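Local coordinates for alpha-Amylase (Thermotoga maritima, PDB 2B5D), which is a protein named alpha-amylase, from glycoside hydrolase family 57, whose members are carbohydrate-active enzymes with a distorted beta/alpha barrel, at residues Arg263-Asp268 and Ile285-Lys290. Numbering follows the deposited sequence.
Sequences RDIGFD and INTGIK
Asp264 carries its CG anti to the backbone N (chi1 -166°), which sends the carboxylate into the loop 285-290, where Thr287, with OG1 between its own N and carbonyl carbon (chi1 60°), turns its hydroxyl to meet it. Thr287 OG1 donates to Asp264 OD1 over a very short 2.5 Å, and Thr287 N reaches the same oxygen at 2.8 Å from above the carboxylate plane. The anti lone pair of Asp264 OD1 takes Gly266 N, so this aspartate also serves as N-cap of the short helix 265-268. Asp264 OD2 receives Gly288 N on its syn lone pair, 3.0 Å away and nearly straight. Lys290 NZ makes a salt bridge to Asp264 OD2 at 3.3 Å, its hydrogen bond weak; together with the N-H donors it should favour the charged form of this buried acid. Threonine suits its place doubly, because OG1 also accepts from Ile289 N in an ST turn, while Gly288 has a positive phi that glycine adopts readily. Gly266, with no side chain, lets the two segments close in, its CA 3.5 Å from Ile285 O in a CA-H...O contact. Beside it, Asn286 ND2 lies at the edge of the Phe267 ring, with amide and ring planes 69° apart, and Ile285 N sits over one ring face. The apolar Ile265 and Ile289 pack together and also touch Glu88 of helix 68-91, whose Leu84 meets Ile265 and Thr287; thus the capped turn and the loop leading towards helix 309-338 are laid jointly against helix 68-91.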
ATOM      1  N   ARG A 263      -2.210 -22.663  14.767  1.00 67.49           N
ATOM      2  CA  ARG A 263      -2.132 -23.811  13.877  1.00 67.25           C
ATOM      3  C   ARG A 263      -3.528 -24.301  13.612  1.00 67.49           C
ATOM      4  O   ARG A 263      -4.304 -24.577  14.536  1.00 67.54           O
ATOM      5  CB  ARG A 263      -1.253 -24.926  14.434  1.00 67.31           C
ATOM      6  CG  ARG A 263       0.232 -24.622  14.319  1.00 66.93           C
ATOM      7  CD  ARG A 263       0.753 -24.940  12.935  1.00 67.08           C
ATOM      8  NE  ARG A 263       1.925 -25.771  13.128  1.00 68.15           N
ATOM      9  CZ  ARG A 263       2.055 -27.024  12.726  1.00 68.85           C
ATOM     10  NH1 ARG A 263       3.173 -27.679  13.031  1.00 72.10           N
ATOM     11  NH2 ARG A 263       1.103 -27.618  12.019  1.00 66.44           N
ATOM     12  N   ASP A 264      -3.843 -24.400  12.331  1.00 67.46           N
ATOM     13  CA  ASP A 264      -5.202 -24.623  11.898  1.00 67.97           C
ATOM     14  C   ASP A 264      -5.116 -25.321  10.553  1.00 68.14           C
ATOM     15  O   ASP A 264      -4.191 -25.074   9.797  1.00 68.24           O
ATOM     16  CB  ASP A 264      -5.937 -23.269  11.796  1.00 67.01           C
ATOM     17  CG  ASP A 264      -7.434 -23.422  11.672  1.00 65.83           C
ATOM     18  OD1 ASP A 264      -7.901 -23.778  10.573  1.00 63.03           O
ATOM     19  OD2 ASP A 264      -8.155 -23.160  12.666  1.00 65.44           O
ATOM     20  N   ILE A 265      -6.071 -26.199  10.268  1.00 69.42           N
ATOM     21  CA  ILE A 265      -6.033 -27.003   9.040  1.00 70.48           C
ATOM     22  C   ILE A 265      -6.219 -26.172   7.767  1.00 71.77           C
ATOM     23  O   ILE A 265      -5.967 -26.659   6.667  1.00 71.97           O
ATOM     24  CB  ILE A 265      -7.046 -28.158   9.065  1.00 70.18           C
ATOM     25  CG1 ILE A 265      -8.472 -27.610   9.167  1.00 68.76           C
ATOM     26  CG2 ILE A 265      -6.685 -29.098  10.177  1.00 69.08           C
ATOM     27  CD1 ILE A 265      -9.540 -28.600   8.820  1.00 67.06           C
ATOM     28  N   GLY A 266      -6.651 -24.925   7.932  1.00 73.16           N
ATOM     29  CA  GLY A 266      -6.861 -24.021   6.818  1.00 74.78           C
ATOM     30  C   GLY A 266      -5.536 -23.528   6.292  1.00 76.24           C
ATOM     31  O   GLY A 266      -5.483 -22.938   5.227  1.00 76.41           O
ATOM     32  N   PHE A 267      -4.465 -23.774   7.046  1.00 77.68           N
ATOM     33  CA  PHE A 267      -3.118 -23.380   6.644  1.00 78.95           C
ATOM     34  C   PHE A 267      -2.281 -24.614   6.296  1.00 80.10           C
ATOM     35  O   PHE A 267      -1.269 -24.518   5.586  1.00 79.99           O
ATOM     36  CB  PHE A 267      -2.444 -22.573   7.756  1.00 78.96           C
ATOM     37  CG  PHE A 267      -3.061 -21.213   7.989  1.00 79.50           C
ATOM     38  CD1 PHE A 267      -4.157 -21.062   8.840  1.00 79.33           C
ATOM     39  CD2 PHE A 267      -2.546 -20.079   7.356  1.00 80.48           C
ATOM     40  CE1 PHE A 267      -4.724 -19.809   9.059  1.00 78.30           C
ATOM     41  CE2 PHE A 267      -3.116 -18.810   7.570  1.00 79.50           C
ATOM     42  CZ  PHE A 267      -4.204 -18.682   8.428  1.00 79.15           C
ATOM     43  N   ASP A 268      -2.737 -25.770   6.784  1.00 81.26           N
ATOM     44  CA  ASP A 268      -1.999 -27.026   6.685  1.00 82.19           C
ATOM     45  C   ASP A 268      -2.560 -27.985   5.652  1.00 82.84           C
ATOM     46  O   ASP A 268      -1.807 -28.575   4.879  1.00 82.74           O
ATOM     47  CB  ASP A 268      -1.957 -27.726   8.044  1.00 81.99           C
ATOM     48  CG  ASP A 268      -1.214 -26.923   9.089  1.00 82.67           C
ATOM     49  OD1 ASP A 268      -1.382 -27.232  10.294  1.00 82.63           O
ATOM     50  OD2 ASP A 268      -0.476 -25.980   8.706  1.00 82.36           O
ATOM     51  N   ILE A 285      -7.212 -18.998   5.680  1.00 80.46           N
ATOM     52  CA  ILE A 285      -7.655 -18.403   6.946  1.00 78.42           C
ATOM     53  C   ILE A 285      -7.905 -19.522   7.952  1.00 77.00           C
ATOM     54  O   ILE A 285      -7.829 -20.699   7.589  1.00 76.60           O
ATOM     55  CB  ILE A 285      -8.966 -17.579   6.787  1.00 78.59           C
ATOM     56  CG1 ILE A 285     -10.117 -18.480   6.313  1.00 77.46           C
ATOM     57  CG2 ILE A 285      -8.747 -16.329   5.900  1.00 78.17           C
ATOM     58  CD1 ILE A 285     -11.471 -17.838   6.423  1.00 77.61           C
ATOM     59  N   ASN A 286      -8.209 -19.143   9.200  1.00 75.27           N
ATOM     60  CA  ASN A 286      -8.548 -20.094  10.273  1.00 73.28           C
ATOM     61  C   ASN A 286      -9.931 -20.701  10.076  1.00 71.88           C
ATOM     62  O   ASN A 286     -10.867 -20.025   9.623  1.00 72.04           O
ATOM     63  CB  ASN A 286      -8.433 -19.443  11.666  1.00 73.15           C
ATOM     64  CG  ASN A 286      -6.980 -19.330  12.160  1.00 73.51           C
ATOM     65  OD1 ASN A 286      -6.650 -18.460  12.961  1.00 75.75           O
ATOM     66  ND2 ASN A 286      -6.115 -20.212  11.688  1.00 74.60           N
ATOM     67  N   THR A 287     -10.036 -21.985  10.410  1.00 70.25           N
ATOM     68  CA  THR A 287     -11.271 -22.754  10.248  1.00 68.26           C
ATOM     69  C   THR A 287     -11.957 -22.976  11.591  1.00 67.06           C
ATOM     70  O   THR A 287     -13.185 -23.088  11.670  1.00 66.04           O
ATOM     71  CB  THR A 287     -11.000 -24.149   9.588  1.00 68.23           C
ATOM     72  OG1 THR A 287     -10.106 -24.911  10.408  1.00 67.46           O
ATOM     73  CG2 THR A 287     -10.383 -24.006   8.210  1.00 67.39           C
ATOM     74  N   GLY A 288     -11.153 -23.071  12.647  1.00 66.30           N
ATOM     75  CA  GLY A 288     -11.690 -23.369  13.967  1.00 65.53           C
ATOM     76  C   GLY A 288     -11.377 -24.774  14.421  1.00 64.91           C
ATOM     77  O   GLY A 288     -11.547 -25.120  15.592  1.00 64.82           O
ATOM     78  N   ILE A 289     -10.929 -25.600  13.487  1.00 64.74           N
ATOM     79  CA  ILE A 289     -10.422 -26.906  13.863  1.00 63.84           C
ATOM     80  C   ILE A 289      -8.896 -26.971  13.808  1.00 62.97           C
ATOM     81  O   ILE A 289      -8.271 -26.846  12.741  1.00 62.53           O
ATOM     82  CB  ILE A 289     -11.209 -28.144  13.248  1.00 64.53           C
ATOM     83  CG1 ILE A 289     -10.288 -29.378  13.104  1.00 64.75           C
ATOM     84  CG2 ILE A 289     -12.094 -27.790  12.012  1.00 64.04           C
ATOM     85  CD1 ILE A 289      -9.734 -29.565  11.785  1.00 68.89           C
ATOM     86  N   LYS A 290      -8.339 -27.148  15.008  1.00 61.80           N
ATOM     87  CA  LYS A 290      -6.915 -26.993  15.311  1.00 60.67           C
ATOM     88  C   LYS A 290      -6.421 -28.179  16.146  1.00 59.85           C
ATOM     89  O   LYS A 290      -7.068 -28.558  17.126  1.00 60.30           O
ATOM     90  CB  LYS A 290      -6.687 -25.704  16.120  1.00 60.81           C
ATOM     91  CG  LYS A 290      -7.492 -24.478  15.720  1.00 59.27           C
ATOM     92  CD  LYS A 290      -6.856 -23.266  16.345  1.00 59.89           C
ATOM     93  CE  LYS A 290      -7.819 -22.109  16.479  1.00 61.98           C
ATOM     94  NZ  LYS A 290      -7.788 -21.207  15.308  1.00 64.03           N
TER